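Local coordinates for fusarinine C esterase sidJ (PDB 6GUP), which hydrolyses the ester bonds of the siderophore fusarinine C, releasing fusarinine and iron, but leaves triacetylfusarinine C untouched, at residues A160-I172 against S247-E259. Sequence-based numbering, arbitrary orientation.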
ATOM      1  N   ALA A 160     -23.158  -3.470  -8.312  1.00 30.77           N
ATOM      2  CA  ALA A 160     -22.290  -4.038  -7.284  1.00 32.06           C
ATOM      3  C   ALA A 160     -22.015  -5.512  -7.572  1.00 32.05           C
ATOM      4  O   ALA A 160     -22.943  -6.281  -7.820  1.00 31.49           O
ATOM      5  CB  ALA A 160     -22.918  -3.872  -5.910  1.00 31.94           C
ATOM      6  N   ILE A 161     -20.737  -5.888  -7.554  1.00 31.40           N
ATOM      7  CA  ILE A 161     -20.314  -7.268  -7.801  1.00 30.93           C
ATOM      8  C   ILE A 161     -19.478  -7.744  -6.611  1.00 30.26           C
ATOM      9  O   ILE A 161     -18.650  -6.995  -6.090  1.00 29.40           O
ATOM     10  CB  ILE A 161     -19.497  -7.399  -9.113  1.00 31.76           C
ATOM     11  CG1 ILE A 161     -20.302  -6.880 -10.315  1.00 31.93           C
ATOM     12  CG2 ILE A 161     -19.094  -8.852  -9.360  1.00 31.41           C
ATOM     13  CD1 ILE A 161     -19.474  -6.624 -11.557  1.00 32.16           C
ATOM     14  N   MET A 162     -19.705  -8.987  -6.185  1.00 29.97           N
ATOM     15  CA  MET A 162     -18.892  -9.632  -5.152  1.00 30.98           C
ATOM     16  C   MET A 162     -18.366 -10.957  -5.692  1.00 30.44           C
ATOM     17  O   MET A 162     -19.143 -11.872  -5.967  1.00 30.57           O
ATOM     18  CB  MET A 162     -19.710  -9.865  -3.878  1.00 32.28           C
ATOM     19  CG  MET A 162     -20.316  -8.600  -3.291  1.00 34.01           C
ATOM     20  SD  MET A 162     -20.770  -8.753  -1.549  1.00 38.21           S
ATOM     21  CE  MET A 162     -22.201  -9.823  -1.639  1.00 37.18           C
ATOM     22  N   GLN A 163     -17.048 -11.047  -5.854  1.00 30.05           N
ATOM     23  CA  GLN A 163     -16.396 -12.236  -6.398  1.00 31.61           C
ATOM     24  C   GLN A 163     -15.772 -13.040  -5.261  1.00 32.98           C
ATOM     25  O   GLN A 163     -14.910 -12.533  -4.541  1.00 34.25           O
ATOM     26  CB  GLN A 163     -15.333 -11.825  -7.418  1.00 32.27           C
ATOM     27  CG  GLN A 163     -14.703 -12.981  -8.188  1.00 34.27           C
ATOM     28  CD  GLN A 163     -13.515 -13.616  -7.481  1.00 36.28           C
ATOM     29  OE1 GLN A 163     -12.669 -12.924  -6.918  1.00 38.96           O
ATOM     30  NE2 GLN A 163     -13.444 -14.940  -7.518  1.00 36.35           N
ATOM     31  N   ALA A 164     -16.214 -14.291  -5.117  1.00 33.79           N
ATOM     32  CA  ALA A 164     -15.775 -15.186  -4.044  1.00 34.42           C
ATOM     33  C   ALA A 164     -15.868 -14.566  -2.634  1.00 34.03           C
ATOM     34  O   ALA A 164     -14.866 -14.518  -1.910  1.00 34.46           O
ATOM     35  CB  ALA A 164     -14.361 -15.690  -4.329  1.00 35.87           C
ATOM     36  N   PRO A 165     -17.068 -14.076  -2.247  1.00 32.86           N
ATOM     37  CA  PRO A 165     -17.255 -13.618  -0.866  1.00 32.15           C
ATOM     38  C   PRO A 165     -17.303 -14.815   0.083  1.00 34.79           C
ATOM     39  O   PRO A 165     -18.306 -15.531   0.136  1.00 36.95           O
ATOM     40  CB  PRO A 165     -18.595 -12.878  -0.912  1.00 30.73           C
ATOM     41  CG  PRO A 165     -19.328 -13.494  -2.047  1.00 31.11           C
ATOM     42  CD  PRO A 165     -18.293 -13.903  -3.052  1.00 31.89           C
ATOM     43  N   VAL A 166     -16.208 -15.018   0.811  1.00 36.50           N
ATOM     44  CA  VAL A 166     -15.975 -16.234   1.583  1.00 37.32           C
ATOM     45  C   VAL A 166     -15.716 -15.867   3.043  1.00 37.47           C
ATOM     46  O   VAL A 166     -15.011 -14.899   3.333  1.00 36.95           O
ATOM     47  CB  VAL A 166     -14.782 -17.019   0.985  1.00 39.63           C
ATOM     48  CG1 VAL A 166     -14.281 -18.112   1.923  1.00 39.40           C
ATOM     49  CG2 VAL A 166     -15.178 -17.620  -0.359  1.00 40.62           C
ATOM     50  N   SER A 167     -16.297 -16.650   3.950  1.00 37.94           N
ATOM     51  CA  SER A 167     -16.089 -16.474   5.386  1.00 39.56           C
ATOM     52  C   SER A 167     -14.675 -16.903   5.780  1.00 41.33           C
ATOM     53  O   SER A 167     -14.295 -18.058   5.571  1.00 41.37           O
ATOM     54  CB  SER A 167     -17.119 -17.281   6.186  1.00 39.67           C
ATOM     55  OG  SER A 167     -16.789 -17.329   7.564  1.00 39.66           O
ATOM     56  N   ASP A 168     -13.907 -15.965   6.335  1.00 43.28           N
ATOM     57  CA  ASP A 168     -12.583 -16.266   6.894  1.00 45.61           C
ATOM     58  C   ASP A 168     -12.687 -17.226   8.075  1.00 44.24           C
ATOM     59  O   ASP A 168     -11.848 -18.114   8.230  1.00 43.84           O
ATOM     60  CB  ASP A 168     -11.867 -14.986   7.347  1.00 47.90           C
ATOM     61  CG  ASP A 168     -11.389 -14.131   6.186  1.00 51.98           C
ATOM     62  OD1 ASP A 168     -10.800 -14.677   5.229  1.00 51.76           O
ATOM     63  OD2 ASP A 168     -11.589 -12.898   6.239  1.00 55.59           O
ATOM     64  N   ARG A 169     -13.711 -17.029   8.904  1.00 43.57           N
ATOM     65  CA  ARG A 169     -14.006 -17.930  10.019  1.00 44.78           C
ATOM     66  C   ARG A 169     -14.171 -19.375   9.544  1.00 44.83           C
ATOM     67  O   ARG A 169     -13.539 -20.284  10.086  1.00 45.15           O
ATOM     68  CB  ARG A 169     -15.263 -17.466  10.773  1.00 46.22           C
ATOM     69  CG  ARG A 169     -15.917 -18.545  11.620  1.00 49.21           C
ATOM     70  CD  ARG A 169     -17.129 -18.047  12.378  1.00 53.31           C
ATOM     71  NE  ARG A 169     -17.834 -19.191  12.957  1.00 55.27           N
ATOM     72  CZ  ARG A 169     -18.884 -19.824  12.424  1.00 58.78           C
ATOM     73  NH1 ARG A 169     -19.407 -20.863  13.074  1.00 60.69           N
ATOM     74  NH2 ARG A 169     -19.445 -19.429  11.279  1.00 59.51           N
ATOM     75  N   GLU A 170     -15.027 -19.574   8.544  1.00 45.08           N
ATOM     76  CA  GLU A 170     -15.262 -20.912   7.984  1.00 45.01           C
ATOM     77  C   GLU A 170     -14.077 -21.443   7.174  1.00 44.11           C
ATOM     78  O   GLU A 170     -13.899 -22.658   7.079  1.00 44.85           O
ATOM     79  CB  GLU A 170     -16.547 -20.949   7.152  1.00 44.34           C
ATOM     80  CG  GLU A 170     -17.803 -20.951   8.008  1.00 44.46           C
ATOM     81  CD  GLU A 170     -19.063 -21.211   7.214  1.00 45.59           C
ATOM     82  OE1 GLU A 170     -19.225 -20.618   6.127  1.00 44.37           O
ATOM     83  OE2 GLU A 170     -19.910 -21.997   7.689  1.00 47.03           O
ATOM     84  N   ALA A 171     -13.279 -20.547   6.593  1.00 42.24           N
ATOM     85  CA  ALA A 171     -12.032 -20.940   5.928  1.00 42.07           C
ATOM     86  C   ALA A 171     -11.010 -21.517   6.910  1.00 43.20           C
ATOM     87  O   ALA A 171     -10.320 -22.484   6.585  1.00 42.45           O
ATOM     88  CB  ALA A 171     -11.430 -19.767   5.168  1.00 40.46           C
ATOM     89  N   ILE A 172     -10.925 -20.928   8.103  1.00 43.55           N
ATOM     90  CA  ILE A 172     -10.038 -21.430   9.160  1.00 43.84           C
ATOM     91  C   ILE A 172     -10.521 -22.788   9.691  1.00 46.61           C
ATOM     92  O   ILE A 172      -9.707 -23.683   9.921  1.00 46.47           O
ATOM     93  CB  ILE A 172      -9.865 -20.396  10.303  1.00 43.29           C
ATOM     94  CG1 ILE A 172      -9.092 -19.176   9.779  1.00 42.64           C
ATOM     95  CG2 ILE A 172      -9.115 -21.004  11.485  1.00 42.65           C
ATOM     96  CD1 ILE A 172      -9.107 -17.970  10.693  1.00 41.34           C
ATOM     97  N   SER A 247     -19.379 -11.135  14.218  1.00 56.51           N
ATOM     98  CA  SER A 247     -18.442 -10.007  14.156  1.00 55.76           C
ATOM     99  C   SER A 247     -18.611  -9.188  12.871  1.00 55.97           C
ATOM    100  O   SER A 247     -19.367  -9.568  11.973  1.00 56.17           O
ATOM    101  CB  SER A 247     -16.997 -10.509  14.268  1.00 58.13           C
ATOM    102  OG  SER A 247     -16.591 -11.205  13.100  1.00 58.49           O
ATOM    103  N   GLU A 248     -17.894  -8.066  12.804  1.00 56.00           N
ATOM    104  CA  GLU A 248     -17.903  -7.168  11.639  1.00 59.08           C
ATOM    105  C   GLU A 248     -17.486  -7.873  10.344  1.00 57.40           C
ATOM    106  O   GLU A 248     -18.102  -7.670   9.296  1.00 56.60           O
ATOM    107  CB  GLU A 248     -16.981  -5.965  11.897  1.00 65.23           C
ATOM    108  CG  GLU A 248     -16.845  -4.989  10.736  1.00 71.84           C
ATOM    109  CD  GLU A 248     -15.864  -3.872  11.022  1.00 75.60           C
ATOM    110  OE1 GLU A 248     -14.655  -4.164  11.138  1.00 75.01           O
ATOM    111  OE2 GLU A 248     -16.297  -2.704  11.110  1.00 75.99           O
ATOM    112  N   ASP A 249     -16.435  -8.686  10.429  1.00 59.53           N
ATOM    113  CA  ASP A 249     -15.906  -9.418   9.273  1.00 63.40           C
ATOM    114  C   ASP A 249     -16.826 -10.548   8.822  1.00 59.72           C
ATOM    115  O   ASP A 249     -16.928 -10.822   7.624  1.00 57.51           O
ATOM    116  CB  ASP A 249     -14.525 -10.008   9.589  1.00 71.96           C
ATOM    117  CG  ASP A 249     -13.490  -8.946   9.916  1.00 80.84           C
ATOM    118  OD1 ASP A 249     -13.522  -7.859   9.301  1.00 83.21           O
ATOM    119  OD2 ASP A 249     -12.635  -9.203  10.789  1.00 83.10           O
ATOM    120  N   ASP A 250     -17.494 -11.193   9.779  1.00 54.65           N
ATOM    121  CA  ASP A 250     -18.272 -12.400   9.511  1.00 51.85           C
ATOM    122  C   ASP A 250     -19.628 -12.079   8.864  1.00 46.43           C
ATOM    123  O   ASP A 250     -20.683 -12.166   9.499  1.00 46.88           O
ATOM    124  CB  ASP A 250     -18.430 -13.209  10.810  1.00 54.10           C
ATOM    125  CG  ASP A 250     -18.940 -14.619  10.572  1.00 54.39           C
ATOM    126  OD1 ASP A 250     -18.767 -15.141   9.452  1.00 53.19           O
ATOM    127  OD2 ASP A 250     -19.505 -15.212  11.516  1.00 54.80           O
ATOM    128  N   LEU A 251     -19.571 -11.710   7.586  1.00 40.97           N
ATOM    129  CA  LEU A 251     -20.755 -11.394   6.783  1.00 39.09           C
ATOM    130  C   LEU A 251     -21.236 -12.588   5.956  1.00 37.53           C
ATOM    131  O   LEU A 251     -22.424 -12.675   5.640  1.00 37.52           O
ATOM    132  CB  LEU A 251     -20.456 -10.219   5.842  1.00 39.03           C
ATOM    133  CG  LEU A 251     -20.124  -8.875   6.499  1.00 40.51           C
ATOM    134  CD1 LEU A 251     -19.514  -7.914   5.489  1.00 41.18           C
ATOM    135  CD2 LEU A 251     -21.360  -8.259   7.136  1.00 40.75           C
ATOM    136  N   PHE A 252     -20.323 -13.507   5.623  1.00 36.03           N
ATOM    137  CA  PHE A 252     -20.572 -14.540   4.611  1.00 35.16           C
ATOM    138  C   PHE A 252     -20.570 -15.986   5.134  1.00 34.80           C
ATOM    139  O   PHE A 252     -20.489 -16.924   4.335  1.00 33.50           O
ATOM    140  CB  PHE A 252     -19.543 -14.390   3.478  1.00 34.60           C
ATOM    141  CG  PHE A 252     -19.469 -12.998   2.904  1.00 33.38           C
ATOM    142  CD1 PHE A 252     -20.610 -12.385   2.388  1.00 32.20           C
ATOM    143  CD2 PHE A 252     -18.263 -12.298   2.869  1.00 32.37           C
ATOM    144  CE1 PHE A 252     -20.553 -11.104   1.858  1.00 31.20           C
ATOM    145  CE2 PHE A 252     -18.202 -11.017   2.339  1.00 32.32           C
ATOM    146  CZ  PHE A 252     -19.348 -10.418   1.833  1.00 30.60           C
ATOM    147  N   SER A 253     -20.680 -16.177   6.452  1.00 34.66           N
ATOM    148  CA  SER A 253     -20.759 -17.531   7.027  1.00 35.30           C
ATOM    149  C   SER A 253     -22.094 -18.200   6.698  1.00 35.74           C
ATOM    150  O   SER A 253     -23.143 -17.557   6.719  1.00 36.33           O
ATOM    151  CB  SER A 253     -20.544 -17.521   8.545  1.00 36.44           C
ATOM    152  OG  SER A 253     -19.162 -17.501   8.854  1.00 38.59           O
ATOM    153  N   SER A 254     -22.033 -19.496   6.402  1.00 36.88           N
ATOM    154  CA  SER A 254     -23.199 -20.273   5.979  1.00 39.57           C
ATOM    155  C   SER A 254     -24.220 -20.557   7.085  1.00 42.01           C
ATOM    156  O   SER A 254     -25.375 -20.857   6.781  1.00 43.92           O
ATOM    157  CB  SER A 254     -22.749 -21.593   5.344  1.00 40.17           C
ATOM    158  OG  SER A 254     -22.136 -22.444   6.296  1.00 40.07           O
ATOM    159  N   ASP A 255     -23.802 -20.465   8.350  1.00 43.28           N
ATOM    160  CA  ASP A 255     -24.691 -20.735   9.494  1.00 45.84           C
ATOM    161  C   ASP A 255     -25.285 -19.473  10.153  1.00 44.16           C
ATOM    162  O   ASP A 255     -25.844 -19.559  11.251  1.00 44.04           O
ATOM    163  CB  ASP A 255     -23.978 -21.621  10.537  1.00 50.69           C
ATOM    164  CG  ASP A 255     -22.773 -20.944  11.182  1.00 53.47           C
ATOM    165  OD1 ASP A 255     -22.225 -19.983  10.599  1.00 51.81           O
ATOM    166  OD2 ASP A 255     -22.362 -21.390  12.274  1.00 55.48           O
ATOM    167  N   LEU A 256     -25.175 -18.318   9.490  1.00 42.71           N
ATOM    168  CA  LEU A 256     -25.842 -17.098   9.953  1.00 43.21           C
ATOM    169  C   LEU A 256     -27.345 -17.231   9.745  1.00 43.61           C
ATOM    170  O   LEU A 256     -27.788 -17.785   8.738  1.00 43.90           O
ATOM    171  CB  LEU A 256     -25.334 -15.859   9.207  1.00 42.03           C
ATOM    172  CG  LEU A 256     -23.852 -15.494   9.334  1.00 41.39           C
ATOM    173  CD1 LEU A 256     -23.579 -14.202   8.577  1.00 40.63           C
ATOM    174  CD2 LEU A 256     -23.413 -15.362  10.785  1.00 41.68           C
ATOM    175  N   SER A 257     -28.120 -16.719  10.697  1.00 43.83           N
ATOM    176  CA  SER A 257     -29.580 -16.789  10.636  1.00 44.47           C
ATOM    177  C   SER A 257     -30.146 -15.806   9.616  1.00 44.16           C
ATOM    178  O   SER A 257     -29.458 -14.881   9.177  1.00 40.13           O
ATOM    179  CB  SER A 257     -30.186 -16.497  12.012  1.00 44.68           C
ATOM    180  OG  SER A 257     -29.954 -15.153  12.399  1.00 43.74           O
ATOM    181  N   ASP A 258     -31.411 -16.014   9.258  1.00 45.53           N
ATOM    182  CA  ASP A 258     -32.139 -15.094   8.376  1.00 47.59           C
ATOM    183  C   ASP A 258     -32.323 -13.709   9.004  1.00 48.41           C
ATOM    184  O   ASP A 258     -32.388 -12.711   8.281  1.00 47.81           O
ATOM    185  CB  ASP A 258     -33.504 -15.676   7.978  1.00 49.66           C
ATOM    186  CG  ASP A 258     -33.389 -16.830   6.992  1.00 51.89           C
ATOM    187  OD1 ASP A 258     -32.589 -16.741   6.036  1.00 53.95           O
ATOM    188  OD2 ASP A 258     -34.117 -17.829   7.163  1.00 52.32           O
ATOM    189  N   GLU A 259     -32.406 -13.652  10.335  1.00 50.18           N
ATOM    190  CA  GLU A 259     -32.415 -12.375  11.058  1.00 52.68           C
ATOM    191  C   GLU A 259     -31.114 -11.604  10.814  1.00 46.52           C
ATOM    192  O   GLU A 259     -31.146 -10.406  10.536  1.00 44.32           O
ATOM    193  CB  GLU A 259     -32.614 -12.580  12.568  1.00 60.74           C
ATOM    194  CG  GLU A 259     -33.184 -11.356  13.276  1.00 70.48           C
ATOM    195  CD  GLU A 259     -32.646 -11.169  14.684  1.00 76.80           C
ATOM    196  OE1 GLU A 259     -32.682 -12.134  15.476  1.00 81.10           O
ATOM    197  OE2 GLU A 259     -32.193 -10.047  15.001  1.00 77.77           O
TER
HETATM  198  O   HOH W   1     -18.561 -18.379   3.086  1.00 41.88           O
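Arg169 meets Asp255 end-on, NH1 to OD2 and NH2 to OD1, in a two-pronged salt bridge whose shorter arm, NH2 to OD1, is 2.9 Å. Guanidinium and carboxylate planes lie within 2° of each other, though each nitrogen sits somewhat out of the carboxylate plane. The extended arginine chain, CG anti to its own N (chi1 160°), reaches from the first turn of helix 168-178, which follows strand 159-163 of the alpha/beta-hydrolase sheet, to the type I turn 253-256. One residue on, Glu170 holds the same turn with both oxygens: Ser254 OG comes to the syn lone pair of OE2 at 2.7 Å, while Ser254 N reaches OE1 from above the carboxylate plane, 3.0 Å away. Next to these two grips, a buried pair of hydroxyls leads to a carboxylate. Ser167 OG donates to Ser253 OG (2.7 Å), which in turn donates to Asp250 OD1 in a bond modelled very short and also takes a weak bond from Arg169 NH2. Ser167 is the N-cap as well, its OG accepting from Glu170 N in a nearly straight bond (170°), so helix start and turn share one hydroxyl. A water accepts from Ser167 N and donates to Phe252 O, tying the backbones together at their closest approach. Beyond the polar zone, the Phe252 ring fits between the CB atoms of Leu251 and Pro165, one over each face, and also meets Trp302. Val166, pointing away from 247-259, touches Asp286, probably the acid of the catalytic triad. Toward the sheet, Met162 SD approaches the ring obliquely, 4.0 Å from Phe252 CZ.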